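Local coordinates for YceI-like domain protein (Burkholderia cenocepacia BC7, PDB 5IXH) that binds a long polyprenyl diphosphate inside a lipocalin-like beta barrel and probably captures antibiotics outside the cell, contributing to intrinsic resistance, at residues Val20-Ala25 against Phe54-Lys59; Ser12-Gln17 against Gln153-Leu158; Gly43-Thr48 against Phe81-Ile86. All blocks are in the same frame, centred on the assembly; numbering follows the deposited sequence.

In the fold
All three contacts join antiparallel strands of one curled sheet around the octaprenyl diphosphate (OTP). Contact 2, the most buried, pairs strands 10-15 and 151-160 in the middle of the wall, with ordinary backbone ladder bonds and Lys155 on its outer side. Contacts 1 and 3 are partly buried. Contact 1 lies toward the diphosphate end, where the short strand 54-55 adds to strand 22-34 by a single bridge before the helix 59-66. Contact 3, on the far side of the chain's centre, presents one face of strands 44-50 and 78-90 to the tail and uses a serine hydroxyl as part of its ladder. Contacts 1 and 2 meet through the Glu23-Lys155 salt bridge; contacts 2 and 3 through Leu158 and Met47.

Contact 1: Val20-Ala25 against Phe54-Lys59; sequences VPTEGA and FDLGDK. With OTP ((2E,6E,10E,14E,18E,22E,26E)-3,7,11,15,19,23,27,31-octamethyldotriaconta-2,6,10,14,18,22,26,30-octaenyl trihydrogen diphosphate), chain C.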
loop_
_atom_site.group_PDB
_atom_site.type_symbol
_atom_site.label_atom_id
_atom_site.label_comp_id
_atom_site.label_asym_id
_atom_site.label_seq_id
_atom_site.Cartn_x
_atom_site.Cartn_y
_atom_site.Cartn_z
ATOM N N VAL A 20 17.779 5.447 -7.499
ATOM C CA VAL A 20 16.412 5.546 -7.004
ATOM C C VAL A 20 16.491 5.708 -5.495
ATOM O O VAL A 20 17.583 5.640 -4.932
ATOM C CB VAL A 20 15.667 4.271 -7.355
ATOM C CG1 VAL A 20 15.164 4.318 -8.798
ATOM C CG2 VAL A 20 16.615 3.158 -7.173
ATOM N N PRO A 21 15.349 5.887 -4.815
ATOM C CA PRO A 21 13.928 5.764 -5.155
ATOM C C PRO A 21 13.450 6.345 -6.479
ATOM O O PRO A 21 13.882 7.414 -6.909
ATOM C CB PRO A 21 13.256 6.555 -4.032
ATOM C CG PRO A 21 14.130 6.340 -2.880
ATOM C CD PRO A 21 15.508 6.452 -3.462
ATOM N N THR A 22 12.545 5.610 -7.116
ATOM C CA THR A 22 11.506 6.236 -7.908
ATOM C C THR A 22 10.246 5.981 -7.110
ATOM O O THR A 22 9.923 4.833 -6.791
ATOM C CB THR A 22 11.346 5.652 -9.311
ATOM O OG1 THR A 22 12.591 5.729 -10.014
ATOM C CG2 THR A 22 10.300 6.449 -10.076
ATOM N N GLU A 23 9.561 7.058 -6.755
ATOM C CA GLU A 23 8.362 6.975 -5.946
ATOM C C GLU A 23 7.173 7.423 -6.773
ATOM O O GLU A 23 7.277 8.362 -7.576
ATOM C CB GLU A 23 8.513 7.860 -4.712
ATOM C CG GLU A 23 7.337 7.819 -3.767
ATOM C CD GLU A 23 7.656 8.436 -2.418
ATOM O OE1 GLU A 23 8.686 9.128 -2.315
ATOM O OE2 GLU A 23 6.880 8.218 -1.464
ATOM N N GLY A 24 6.061 6.722 -6.602
ATOM C CA GLY A 24 4.794 7.131 -7.159
ATOM C C GLY A 24 3.773 7.124 -6.039
ATOM O O GLY A 24 3.931 6.412 -5.032
ATOM N N ALA A 25 2.727 7.924 -6.175
ATOM C CA ALA A 25 1.669 7.993 -5.169
ATOM C C ALA A 25 0.316 7.721 -5.774
ATOM O O ALA A 25 0.048 8.124 -6.918
ATOM C CB ALA A 25 1.663 9.350 -4.514
ATOM N N PHE A 54 -2.348 5.971 -9.825
ATOM C CA PHE A 54 -0.913 5.964 -9.522
ATOM C C PHE A 54 -0.191 7.004 -10.364
ATOM O O PHE A 54 -0.282 6.991 -11.592
ATOM C CB PHE A 54 -0.306 4.576 -9.746
ATOM C CG PHE A 54 1.077 4.373 -9.160
ATOM C CD1 PHE A 54 1.303 4.474 -7.801
ATOM C CD2 PHE A 54 2.147 4.023 -9.984
ATOM C CE1 PHE A 54 2.546 4.250 -7.272
ATOM C CE2 PHE A 54 3.401 3.827 -9.466
ATOM C CZ PHE A 54 3.610 3.925 -8.103
ATOM N N ASP A 55 0.503 7.911 -9.699
ATOM C CA ASP A 55 1.156 9.032 -10.342
ATOM C C ASP A 55 2.632 9.047 -10.016
ATOM O O ASP A 55 3.033 9.257 -8.871
ATOM C CB ASP A 55 0.499 10.325 -9.879
ATOM C CG ASP A 55 1.060 11.543 -10.571
ATOM O OD1 ASP A 55 1.768 11.442 -11.611
ATOM O OD2 ASP A 55 0.777 12.653 -10.081
ATOM N N LEU A 56 3.437 8.822 -11.042
ATOM C CA LEU A 56 4.893 8.879 -10.963
ATOM C C LEU A 56 5.435 10.236 -11.396
ATOM O O LEU A 56 6.649 10.419 -11.449
ATOM C CB LEU A 56 5.472 7.777 -11.850
ATOM C CG LEU A 56 5.260 6.376 -11.280
ATOM C CD1 LEU A 56 5.191 5.362 -12.403
ATOM C CD2 LEU A 56 6.387 6.064 -10.325
ATOM N N GLY A 57 4.548 11.182 -11.719
ATOM C CA GLY A 57 4.961 12.528 -12.093
ATOM C C GLY A 57 5.374 12.634 -13.550
ATOM O O GLY A 57 6.017 13.600 -13.952
ATOM N N ASP A 58 4.980 11.650 -14.351
ATOM C CA ASP A 58 5.397 11.553 -15.743
ATOM C C ASP A 58 4.294 10.791 -16.471
ATOM O O ASP A 58 3.993 9.659 -16.114
ATOM C CB ASP A 58 6.735 10.814 -15.803
ATOM C CG ASP A 58 7.284 10.704 -17.203
ATOM O OD1 ASP A 58 6.641 10.070 -18.074
ATOM O OD2 ASP A 58 8.380 11.250 -17.445
ATOM N N LYS A 59 3.678 11.409 -17.477
ATOM C CA LYS A 59 2.506 10.811 -18.127
ATOM C C LYS A 59 2.823 9.518 -18.865
ATOM O O LYS A 59 2.023 8.571 -18.857
ATOM C CB LYS A 59 1.846 11.787 -19.095
ATOM C CG LYS A 59 0.678 11.166 -19.850
ATOM C CD LYS A 59 -0.037 12.217 -20.675
ATOM C CE LYS A 59 -1.322 11.692 -21.263
ATOM N NZ LYS A 59 -2.133 12.843 -21.744
HETATM O O7 OTP C . 16.507 4.137 -17.871
HETATM P P2 OTP C . 15.486 3.038 -17.661
HETATM O O5 OTP C . 15.221 2.331 -18.971
HETATM O O6 OTP C . 16.006 2.043 -16.645
HETATM O O4 OTP C . 14.132 3.664 -17.119
HETATM P P1 OTP C . 12.741 2.899 -17.070
HETATM O O2 OTP C . 12.043 3.015 -18.407
HETATM O O3 OTP C . 12.958 1.439 -16.732
HETATM O O1 OTP C . 11.853 3.598 -15.955
HETATM C C40 OTP C . 11.260 2.866 -14.895
HETATM C C39 OTP C . 10.252 3.849 -14.309
HETATM C C37 OTP C . 9.479 3.593 -13.213
HETATM C C38 OTP C . 8.534 4.720 -12.799
HETATM C C36 OTP C . 9.512 2.265 -12.423
HETATM C C35 OTP C . 8.061 1.786 -12.215
HETATM C C34 OTP C . 7.895 0.986 -10.909
HETATM C C32 OTP C . 6.633 0.815 -10.388
HETATM C C33 OTP C . 5.400 1.408 -11.081
HETATM C C31 OTP C . 6.445 0.014 -9.087
HETATM C C30 OTP C . 5.331 -1.035 -9.285
HETATM C C29 OTP C . 4.370 -0.829 -8.109
HETATM C C27 OTP C . 4.004 -1.848 -7.265
HETATM C C28 OTP C . 4.479 -3.297 -7.392
HETATM C C26 OTP C . 3.059 -1.459 -6.127
HETATM C C25 OTP C . 1.934 -2.488 -5.957
HETATM C C24 OTP C . 1.212 -1.855 -4.762
HETATM C C22 OTP C . -0.092 -1.447 -4.830
HETATM C C23 OTP C . -0.964 -1.611 -6.079
HETATM C C21 OTP C . -0.672 -0.821 -3.564
HETATM C C20 OTP C . -1.398 -1.960 -2.849
HETATM C C19 OTP C . -1.509 -1.523 -1.384
HETATM C C17 OTP C . -2.701 -1.600 -0.696
HETATM C C18 OTP C . -3.962 -2.135 -1.379
HETATM C C16 OTP C . -2.810 -1.171 0.778
HETATM C C15 OTP C . -1.519 -0.517 1.305
HETATM C C14 OTP C . -1.606 -0.482 2.840
HETATM C C12 OTP C . -1.254 -1.588 3.582
HETATM C C13 OTP C . -0.739 -2.887 2.952
HETATM C C11 OTP C . -1.343 -1.558 5.115
HETATM C C10 OTP C . -2.387 -0.554 5.618
HETATM C C9 OTP C . -2.556 -0.899 7.106
HETATM C C7 OTP C . -3.596 -0.396 7.845
HETATM C C8 OTP C . -4.632 0.534 7.213
HETATM C C6 OTP C . -3.681 -0.812 9.326
HETATM C C5 OTP C . -3.979 0.401 10.211
HETATM C C4 OTP C . -3.476 0.001 11.610
HETATM C C2 OTP C . -4.290 -0.329 12.669
HETATM C C3 OTP C . -3.607 -0.702 13.985
HETATM C C1 OTP C . -5.819 -0.335 12.589
HETATM O O HOH W 1 8.494 9.886 -9.360
#
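Phe54 brings the CE1-CZ side of its ring obliquely against the bare backbone of Gly24, with CE1 3.4 Å from Gly24 C and CZ 3.5 Å from Gly24 CA. Its CG stands anti to the backbone N (chi1 -166°), which carries the ring under the neighbouring strand, and a glycine suits that strand because its CA brings only hydrogens to so close a ring. CE2 of Phe54 meets the ligand methyl C33 at 3.5 Å. Leu56 adds its branched tip: CD1 lies 3.4 Å from OTP C38, while the Leu56 and Thr22 side chains cross at about a right angle, CD2 touching Thr22 CG2, so three methyl groups close around one methyl of the chain. Behind this greasy layer the backbones are bolted together by one antiparallel hydrogen-bonded pair, Ala25 N to Asp55 O at 3.0 Å and Asp55 N to Ala25 O at 2.8 Å. A water bridges the segments, donating to both Glu23 O and Leu56 O. Asp55 OD1 takes the N-H of Gly57 at 2.8 Å, from above the carboxylate plane, turning the chain toward the helix 59-66. This Asx turn, ending a short strand beside the pocket that holds the isoprenoid chain, belongs to the diphosphate end of the lipocalin-like barrel.

Contact 2: Ser12-Gln17 against Gln153-Leu158; sequences SAVSKQ and QIKFHL. With OTP ((2E,6E,10E,14E,18E,22E,26E)-3,7,11,15,19,23,27,31-octamethyldotriaconta-2,6,10,14,18,22,26,30-octaenyl trihydrogen diphosphate), chain C.
Gln153 O is held by two donors on strand 12-15: the N-H of Val14, 2.8 Å away and in the carbonyl plane, and more weakly the CA-H of Ala13, whose CA lies 3.3 Å from it. Ser12 O is gripped in the same double fashion by Lys155 N and the CA-H of Ile154, although there the N-H arrives from above the carbonyl plane. With Ser12 N to Lys155 O and Gln153 N to Val14 O, these make four backbone bonds in two hydrogen-bonded pairs, flanking the non-hydrogen-bonded pair Ala13-Ile154.

Side chains alternate between the faces. On the side of Ser12, Val14 and Lys155, the lysine folds back at chi3 (-48°) and chi4 (-60°), so that NZ stands over the opposite strand, 3.1 Å from Ser12 OG and 3.3 Å from Val14 CG2. The ammonium's strongest partner is Glu23 of strand 22-34, in a salt bridge, and Ser12 OG is hydrogen-bonded to the same carboxylate oxygen. The other face is mostly nonpolar: Ala13 CB lies 4.0 Å from OTP C26, and Ile154 CD1 3.8 Å from C24. Ser15 OG, 3.2 Å from OTP C34, is the polar exception, with a weak hydrogen bond to Thr22 O. Farther along, Phe156 covers the chain with its ring, C10 lying 4.0 Å above the plane and over its centre, and Leu158 CD2 presses on C8 at 3.4 Å. A charged network on the outer face and a largely nonpolar inner face are consistent with a wall suited to a lipid tail, with the Lys155-Glu23 pair kept outside.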
loop_
_atom_site.group_PDB
_atom_site.type_symbol
_atom_site.label_atom_id
_atom_site.label_comp_id
_atom_site.label_asym_id
_atom_site.label_seq_id
_atom_site.Cartn_x
_atom_site.Cartn_y
_atom_site.Cartn_z
ATOM N N SER A 12 1.980 5.429 -1.120
ATOM C CA SER A 12 2.963 5.499 -2.189
ATOM C C SER A 12 3.706 4.186 -2.322
ATOM O O SER A 12 3.607 3.311 -1.459
ATOM C CB SER A 12 3.945 6.652 -1.964
ATOM O OG SER A 12 4.761 6.441 -0.839
ATOM N N ALA A 13 4.414 4.043 -3.435
ATOM C CA ALA A 13 5.227 2.868 -3.693
ATOM C C ALA A 13 6.574 3.331 -4.226
ATOM O O ALA A 13 6.647 4.190 -5.105
ATOM C CB ALA A 13 4.562 1.948 -4.667
ATOM N N VAL A 14 7.627 2.796 -3.611
ATOM C CA VAL A 14 8.988 3.137 -3.984
ATOM C C VAL A 14 9.630 1.928 -4.635
ATOM O O VAL A 14 9.703 0.856 -4.017
ATOM C CB VAL A 14 9.820 3.525 -2.765
ATOM C CG1 VAL A 14 11.200 3.934 -3.203
ATOM C CG2 VAL A 14 9.143 4.653 -1.989
ATOM N N SER A 15 10.100 2.107 -5.853
ATOM C CA SER A 15 10.744 1.050 -6.616
ATOM C C SER A 15 12.186 1.446 -6.856
ATOM O O SER A 15 12.577 2.586 -6.566
ATOM C CB SER A 15 10.041 0.843 -7.960
ATOM O OG SER A 15 10.094 2.009 -8.770
ATOM N N LYS A 16 12.969 0.520 -7.400
ATOM C CA LYS A 16 14.377 0.794 -7.650
ATOM C C LYS A 16 14.894 0.340 -9.006
ATOM O O LYS A 16 14.391 -0.628 -9.565
ATOM C CB LYS A 16 15.249 0.158 -6.559
ATOM C CG LYS A 16 15.250 0.880 -5.212
ATOM C CD LYS A 16 16.344 0.307 -4.315
ATOM C CE LYS A 16 16.914 1.341 -3.357
ATOM N NZ LYS A 16 16.313 1.238 -2.008
ATOM N N GLN A 17 15.917 1.037 -9.516
ATOM C CA GLN A 17 16.565 0.637 -10.766
ATOM C C GLN A 17 17.791 1.429 -11.305
ATOM O O GLN A 17 17.805 1.742 -12.494
ATOM C CB GLN A 17 15.497 0.648 -11.866
ATOM C CG GLN A 17 14.636 1.891 -11.888
ATOM C CD GLN A 17 14.532 2.479 -13.276
ATOM O OE1 GLN A 17 14.206 1.780 -14.235
ATOM N NE2 GLN A 17 14.835 3.767 -13.397
ATOM N N GLN A 153 8.624 -0.970 -1.970
ATOM C CA GLN A 153 8.193 -0.588 -0.639
ATOM C C GLN A 153 6.902 0.216 -0.725
ATOM O O GLN A 153 6.852 1.277 -1.356
ATOM C CB GLN A 153 9.267 0.236 0.066
ATOM C CG GLN A 153 10.547 -0.519 0.316
ATOM C CD GLN A 153 11.593 0.335 0.993
ATOM O OE1 GLN A 153 11.436 1.551 1.110
ATOM N NE2 GLN A 153 12.671 -0.297 1.447
ATOM N N ILE A 154 5.857 -0.291 -0.091
ATOM C CA ILE A 154 4.576 0.406 -0.026
ATOM C C ILE A 154 4.552 1.217 1.268
ATOM O O ILE A 154 4.605 0.658 2.354
ATOM C CB ILE A 154 3.392 -0.586 -0.014
ATOM C CG1 ILE A 154 3.406 -1.467 -1.274
ATOM C CG2 ILE A 154 2.065 0.201 0.118
ATOM C CD1 ILE A 154 2.401 -2.591 -1.262
ATOM N N LYS A 155 4.500 2.529 1.154
ATOM C CA LYS A 155 4.522 3.406 2.318
ATOM C C LYS A 155 3.164 4.038 2.494
ATOM O O LYS A 155 2.530 4.444 1.534
ATOM C CB LYS A 155 5.580 4.494 2.133
ATOM C CG LYS A 155 6.959 3.978 1.780
ATOM C CD LYS A 155 8.059 4.961 2.174
ATOM C CE LYS A 155 7.770 6.388 1.712
ATOM N NZ LYS A 155 7.631 6.494 0.235
ATOM N N PHE A 156 2.709 4.131 3.732
ATOM C CA PHE A 156 1.443 4.777 3.984
ATOM C C PHE A 156 1.492 5.645 5.227
ATOM O O PHE A 156 2.195 5.364 6.202
ATOM C CB PHE A 156 0.331 3.737 4.106
ATOM C CG PHE A 156 0.631 2.659 5.101
ATOM C CD1 PHE A 156 0.285 2.803 6.432
ATOM C CD2 PHE A 156 1.297 1.512 4.706
ATOM C CE1 PHE A 156 0.564 1.797 7.338
ATOM C CE2 PHE A 156 1.585 0.512 5.604
ATOM C CZ PHE A 156 1.229 0.661 6.925
ATOM N N HIS A 157 0.699 6.706 5.149
ATOM C CA HIS A 157 0.475 7.656 6.222
ATOM C C HIS A 157 -1.026 7.896 6.210
ATOM O O HIS A 157 -1.513 8.622 5.344
ATOM C CB HIS A 157 1.237 8.953 5.947
ATOM C CG HIS A 157 0.967 10.047 6.935
ATOM N ND1 HIS A 157 1.575 10.099 8.168
ATOM C CD2 HIS A 157 0.201 11.163 6.847
ATOM C CE1 HIS A 157 1.169 11.179 8.815
ATOM N NE2 HIS A 157 0.335 11.843 8.036
ATOM N N LEU A 158 -1.768 7.268 7.118
ATOM C CA LEU A 158 -3.219 7.398 7.168
ATOM C C LEU A 158 -3.601 8.266 8.343
ATOM O O LEU A 158 -3.170 8.004 9.474
ATOM C CB LEU A 158 -3.897 6.038 7.331
ATOM C CG LEU A 158 -3.846 5.010 6.211
ATOM C CD1 LEU A 158 -2.442 4.556 5.952
ATOM C CD2 LEU A 158 -4.712 3.831 6.605
HETATM O O7 OTP C . 16.507 4.137 -17.871
HETATM P P2 OTP C . 15.486 3.038 -17.661
HETATM O O5 OTP C . 15.221 2.331 -18.971
HETATM O O6 OTP C . 16.006 2.043 -16.645
HETATM O O4 OTP C . 14.132 3.664 -17.119
HETATM P P1 OTP C . 12.741 2.899 -17.070
HETATM O O2 OTP C . 12.043 3.015 -18.407
HETATM O O3 OTP C . 12.958 1.439 -16.732
HETATM O O1 OTP C . 11.853 3.598 -15.955
HETATM C C40 OTP C . 11.260 2.866 -14.895
HETATM C C39 OTP C . 10.252 3.849 -14.309
HETATM C C37 OTP C . 9.479 3.593 -13.213
HETATM C C38 OTP C . 8.534 4.720 -12.799
HETATM C C36 OTP C . 9.512 2.265 -12.423
HETATM C C35 OTP C . 8.061 1.786 -12.215
HETATM C C34 OTP C . 7.895 0.986 -10.909
HETATM C C32 OTP C . 6.633 0.815 -10.388
HETATM C C33 OTP C . 5.400 1.408 -11.081
HETATM C C31 OTP C . 6.445 0.014 -9.087
HETATM C C30 OTP C . 5.331 -1.035 -9.285
HETATM C C29 OTP C . 4.370 -0.829 -8.109
HETATM C C27 OTP C . 4.004 -1.848 -7.265
HETATM C C28 OTP C . 4.479 -3.297 -7.392
HETATM C C26 OTP C . 3.059 -1.459 -6.127
HETATM C C25 OTP C . 1.934 -2.488 -5.957
HETATM C C24 OTP C . 1.212 -1.855 -4.762
HETATM C C22 OTP C . -0.092 -1.447 -4.830
HETATM C C23 OTP C . -0.964 -1.611 -6.079
HETATM C C21 OTP C . -0.672 -0.821 -3.564
HETATM C C20 OTP C . -1.398 -1.960 -2.849
HETATM C C19 OTP C . -1.509 -1.523 -1.384
HETATM C C17 OTP C . -2.701 -1.600 -0.696
HETATM C C18 OTP C . -3.962 -2.135 -1.379
HETATM C C16 OTP C . -2.810 -1.171 0.778
HETATM C C15 OTP C . -1.519 -0.517 1.305
HETATM C C14 OTP C . -1.606 -0.482 2.840
HETATM C C12 OTP C . -1.254 -1.588 3.582
HETATM C C13 OTP C . -0.739 -2.887 2.952
HETATM C C11 OTP C . -1.343 -1.558 5.115
HETATM C C10 OTP C . -2.387 -0.554 5.618
HETATM C C9 OTP C . -2.556 -0.899 7.106
HETATM C C7 OTP C . -3.596 -0.396 7.845
HETATM C C8 OTP C . -4.632 0.534 7.213
HETATM C C6 OTP C . -3.681 -0.812 9.326
HETATM C C5 OTP C . -3.979 0.401 10.211
HETATM C C4 OTP C . -3.476 0.001 11.610
HETATM C C2 OTP C . -4.290 -0.329 12.669
HETATM C C3 OTP C . -3.607 -0.702 13.985
HETATM C C1 OTP C . -5.819 -0.335 12.589
#

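Contact 3: Gly43-Thr48 against Phe81-Ile86; sequences GSAQMT and FVSSAI. With OTP ((2E,6E,10E,14E,18E,22E,26E)-3,7,11,15,19,23,27,31-octamethyldotriaconta-2,6,10,14,18,22,26,30-octaenyl trihydrogen diphosphate), chain C.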
loop_
_atom_site.group_PDB
_atom_site.type_symbol
_atom_site.label_atom_id
_atom_site.label_comp_id
_atom_site.label_asym_id
_atom_site.label_seq_id
_atom_site.Cartn_x
_atom_site.Cartn_y
_atom_site.Cartn_z
ATOM N N GLY A 43 -9.338 -4.401 16.869
ATOM C CA GLY A 43 -9.413 -3.411 15.807
ATOM C C GLY A 43 -9.458 -4.012 14.418
ATOM O O GLY A 43 -9.278 -5.222 14.213
ATOM N N SER A 44 -9.679 -3.151 13.438
ATOM C CA SER A 44 -9.672 -3.598 12.059
ATOM C C SER A 44 -9.386 -2.446 11.130
ATOM O O SER A 44 -9.562 -1.273 11.496
ATOM C CB SER A 44 -10.996 -4.246 11.697
ATOM O OG SER A 44 -12.034 -3.302 11.735
ATOM N N ALA A 45 -8.923 -2.761 9.934
ATOM C CA ALA A 45 -8.662 -1.735 8.942
ATOM C C ALA A 45 -8.804 -2.332 7.579
ATOM O O ALA A 45 -8.490 -3.511 7.364
ATOM C CB ALA A 45 -7.269 -1.182 9.108
ATOM N N GLN A 46 -9.252 -1.519 6.640
ATOM C CA GLN A 46 -9.255 -1.916 5.245
ATOM C C GLN A 46 -8.865 -0.728 4.401
ATOM O O GLN A 46 -9.117 0.427 4.784
ATOM C CB GLN A 46 -10.618 -2.436 4.823
ATOM C CG GLN A 46 -11.744 -1.455 4.993
ATOM C CD GLN A 46 -13.060 -2.007 4.493
ATOM O OE1 GLN A 46 -13.636 -1.498 3.530
ATOM N NE2 GLN A 46 -13.546 -3.052 5.151
ATOM N N MET A 47 -8.266 -1.008 3.246
ATOM C CA MET A 47 -7.943 0.012 2.268
ATOM C C MET A 47 -8.252 -0.484 0.884
ATOM O O MET A 47 -8.012 -1.654 0.568
ATOM C CB MET A 47 -6.467 0.363 2.332
ATOM C CG MET A 47 -6.045 1.411 1.342
ATOM S SD MET A 47 -4.311 1.841 1.528
ATOM C CE MET A 47 -4.310 2.379 3.227
ATOM N N THR A 48 -8.754 0.406 0.043
ATOM C CA THR A 48 -9.056 0.127 -1.349
ATOM C C THR A 48 -8.401 1.195 -2.176
ATOM O O THR A 48 -8.713 2.384 -2.032
ATOM C CB THR A 48 -10.546 0.161 -1.552
ATOM O OG1 THR A 48 -11.144 -0.785 -0.647
ATOM C CG2 THR A 48 -10.902 -0.193 -2.976
ATOM N N PHE A 81 -6.466 -4.126 0.760
ATOM C CA PHE A 81 -5.964 -4.729 1.978
ATOM C C PHE A 81 -7.102 -4.815 2.968
ATOM O O PHE A 81 -7.802 -3.823 3.186
ATOM C CB PHE A 81 -4.806 -3.936 2.589
ATOM C CG PHE A 81 -4.341 -4.514 3.900
ATOM C CD1 PHE A 81 -3.536 -5.652 3.946
ATOM C CD2 PHE A 81 -4.764 -3.960 5.102
ATOM C CE1 PHE A 81 -3.151 -6.204 5.164
ATOM C CE2 PHE A 81 -4.368 -4.509 6.313
ATOM C CZ PHE A 81 -3.577 -5.629 6.345
ATOM N N VAL A 82 -7.300 -5.975 3.584
ATOM C CA VAL A 82 -8.311 -6.149 4.624
ATOM C C VAL A 82 -7.638 -6.871 5.795
ATOM O O VAL A 82 -7.152 -7.992 5.642
ATOM C CB VAL A 82 -9.530 -6.978 4.097
ATOM C CG1 VAL A 82 -10.548 -7.225 5.201
ATOM C CG2 VAL A 82 -10.189 -6.315 2.882
ATOM N N SER A 83 -7.618 -6.238 6.957
ATOM C CA SER A 83 -6.983 -6.842 8.119
ATOM C C SER A 83 -7.769 -8.019 8.636
ATOM O O SER A 83 -8.990 -8.082 8.504
ATOM C CB SER A 83 -6.816 -5.844 9.245
ATOM O OG SER A 83 -8.070 -5.456 9.799
ATOM N N SER A 84 -7.043 -8.950 9.236
ATOM C CA SER A 84 -7.662 -10.031 10.013
ATOM C C SER A 84 -7.194 -10.089 11.470
ATOM O O SER A 84 -7.861 -10.701 12.290
ATOM C CB SER A 84 -7.404 -11.383 9.348
ATOM O OG SER A 84 -6.005 -11.668 9.330
ATOM N N ALA A 85 -6.048 -9.498 11.793
ATOM C CA ALA A 85 -5.508 -9.556 13.145
ATOM C C ALA A 85 -4.588 -8.376 13.394
ATOM O O ALA A 85 -3.920 -7.875 12.477
ATOM C CB ALA A 85 -4.736 -10.877 13.382
ATOM N N ILE A 86 -4.498 -7.983 14.657
ATOM C CA ILE A 86 -3.631 -6.902 15.083
ATOM C C ILE A 86 -2.906 -7.368 16.329
ATOM O O ILE A 86 -3.540 -7.674 17.351
ATOM C CB ILE A 86 -4.404 -5.600 15.389
ATOM C CG1 ILE A 86 -5.119 -5.120 14.135
ATOM C CG2 ILE A 86 -3.444 -4.518 15.928
ATOM C CD1 ILE A 86 -5.991 -3.894 14.364
HETATM O O7 OTP C . 16.507 4.137 -17.871
HETATM P P2 OTP C . 15.486 3.038 -17.661
HETATM O O5 OTP C . 15.221 2.331 -18.971
HETATM O O6 OTP C . 16.006 2.043 -16.645
HETATM O O4 OTP C . 14.132 3.664 -17.119
HETATM P P1 OTP C . 12.741 2.899 -17.070
HETATM O O2 OTP C . 12.043 3.015 -18.407
HETATM O O3 OTP C . 12.958 1.439 -16.732
HETATM O O1 OTP C . 11.853 3.598 -15.955
HETATM C C40 OTP C . 11.260 2.866 -14.895
HETATM C C39 OTP C . 10.252 3.849 -14.309
HETATM C C37 OTP C . 9.479 3.593 -13.213
HETATM C C38 OTP C . 8.534 4.720 -12.799
HETATM C C36 OTP C . 9.512 2.265 -12.423
HETATM C C35 OTP C . 8.061 1.786 -12.215
HETATM C C34 OTP C . 7.895 0.986 -10.909
HETATM C C32 OTP C . 6.633 0.815 -10.388
HETATM C C33 OTP C . 5.400 1.408 -11.081
HETATM C C31 OTP C . 6.445 0.014 -9.087
HETATM C C30 OTP C . 5.331 -1.035 -9.285
HETATM C C29 OTP C . 4.370 -0.829 -8.109
HETATM C C27 OTP C . 4.004 -1.848 -7.265
HETATM C C28 OTP C . 4.479 -3.297 -7.392
HETATM C C26 OTP C . 3.059 -1.459 -6.127
HETATM C C25 OTP C . 1.934 -2.488 -5.957
HETATM C C24 OTP C . 1.212 -1.855 -4.762
HETATM C C22 OTP C . -0.092 -1.447 -4.830
HETATM C C23 OTP C . -0.964 -1.611 -6.079
HETATM C C21 OTP C . -0.672 -0.821 -3.564
HETATM C C20 OTP C . -1.398 -1.960 -2.849
HETATM C C19 OTP C . -1.509 -1.523 -1.384
HETATM C C17 OTP C . -2.701 -1.600 -0.696
HETATM C C18 OTP C . -3.962 -2.135 -1.379
HETATM C C16 OTP C . -2.810 -1.171 0.778
HETATM C C15 OTP C . -1.519 -0.517 1.305
HETATM C C14 OTP C . -1.606 -0.482 2.840
HETATM C C12 OTP C . -1.254 -1.588 3.582
HETATM C C13 OTP C . -0.739 -2.887 2.952
HETATM C C11 OTP C . -1.343 -1.558 5.115
HETATM C C10 OTP C . -2.387 -0.554 5.618
HETATM C C9 OTP C . -2.556 -0.899 7.106
HETATM C C7 OTP C . -3.596 -0.396 7.845
HETATM C C8 OTP C . -4.632 0.534 7.213
HETATM C C6 OTP C . -3.681 -0.812 9.326
HETATM C C5 OTP C . -3.979 0.401 10.211
HETATM C C4 OTP C . -3.476 0.001 11.610
HETATM C C2 OTP C . -4.290 -0.329 12.669
HETATM C C3 OTP C . -3.607 -0.702 13.985
HETATM C C1 OTP C . -5.819 -0.335 12.589
HETATM O O HOH W 2 -8.721 -7.133 11.816
#
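The ring of Phe81 turns one face to the ligand, with OTP C11 4.2 Å above its plane and offset toward the rim; Ala45 O approaches the same ring obliquely. CG anti to the backbone N (chi1 176°) swings this ring inward, beside Met47, whose SD touches OTP C16 at 3.4 Å. An unbranched thioether suits the place: its chain runs extended and bends only at chi3, following the hydrocarbon. Ala45, with a single methyl, lets the tail come close, CB to C6 at 3.6 Å.

The backbones pair antiparallel, as in the meander of a lipocalin-like barrel. Met47 and Phe81 form a hydrogen-bonded pair, with both bonds in their carbonyl planes, and Gln46 and Val82 follow as the non-hydrogen-bonded pair on the opposite, outward face. One step on, the ladder changes. Ser83 N still gives its hydrogen to Ala45 O, nearly along the C=O axis (177°), but Ala45 N gives its own to a side chain, Ser83 OG at 2.8 Å, in place of a carbonyl of strand 81-86. The hydroxyl, placed between the backbone N and carbonyl carbon (chi1 68°), thus stands in where strand 81-86 bends away. Just beyond, Ser84 and Ala85 both face Thr97 in a classic beta bulge. A water bridges the strands here, 2.7 Å from Ser83 OG and donating to Gly43 O at 3.1 Å. Past the bulge Ile86 points back toward strand 44-48, and its CD1 methyl touches the backbone of Gly43, 3.5 Å from Gly43 C, where glycine fits because a CB would come tightly against that methyl; OTP C1 is close by on the inner side.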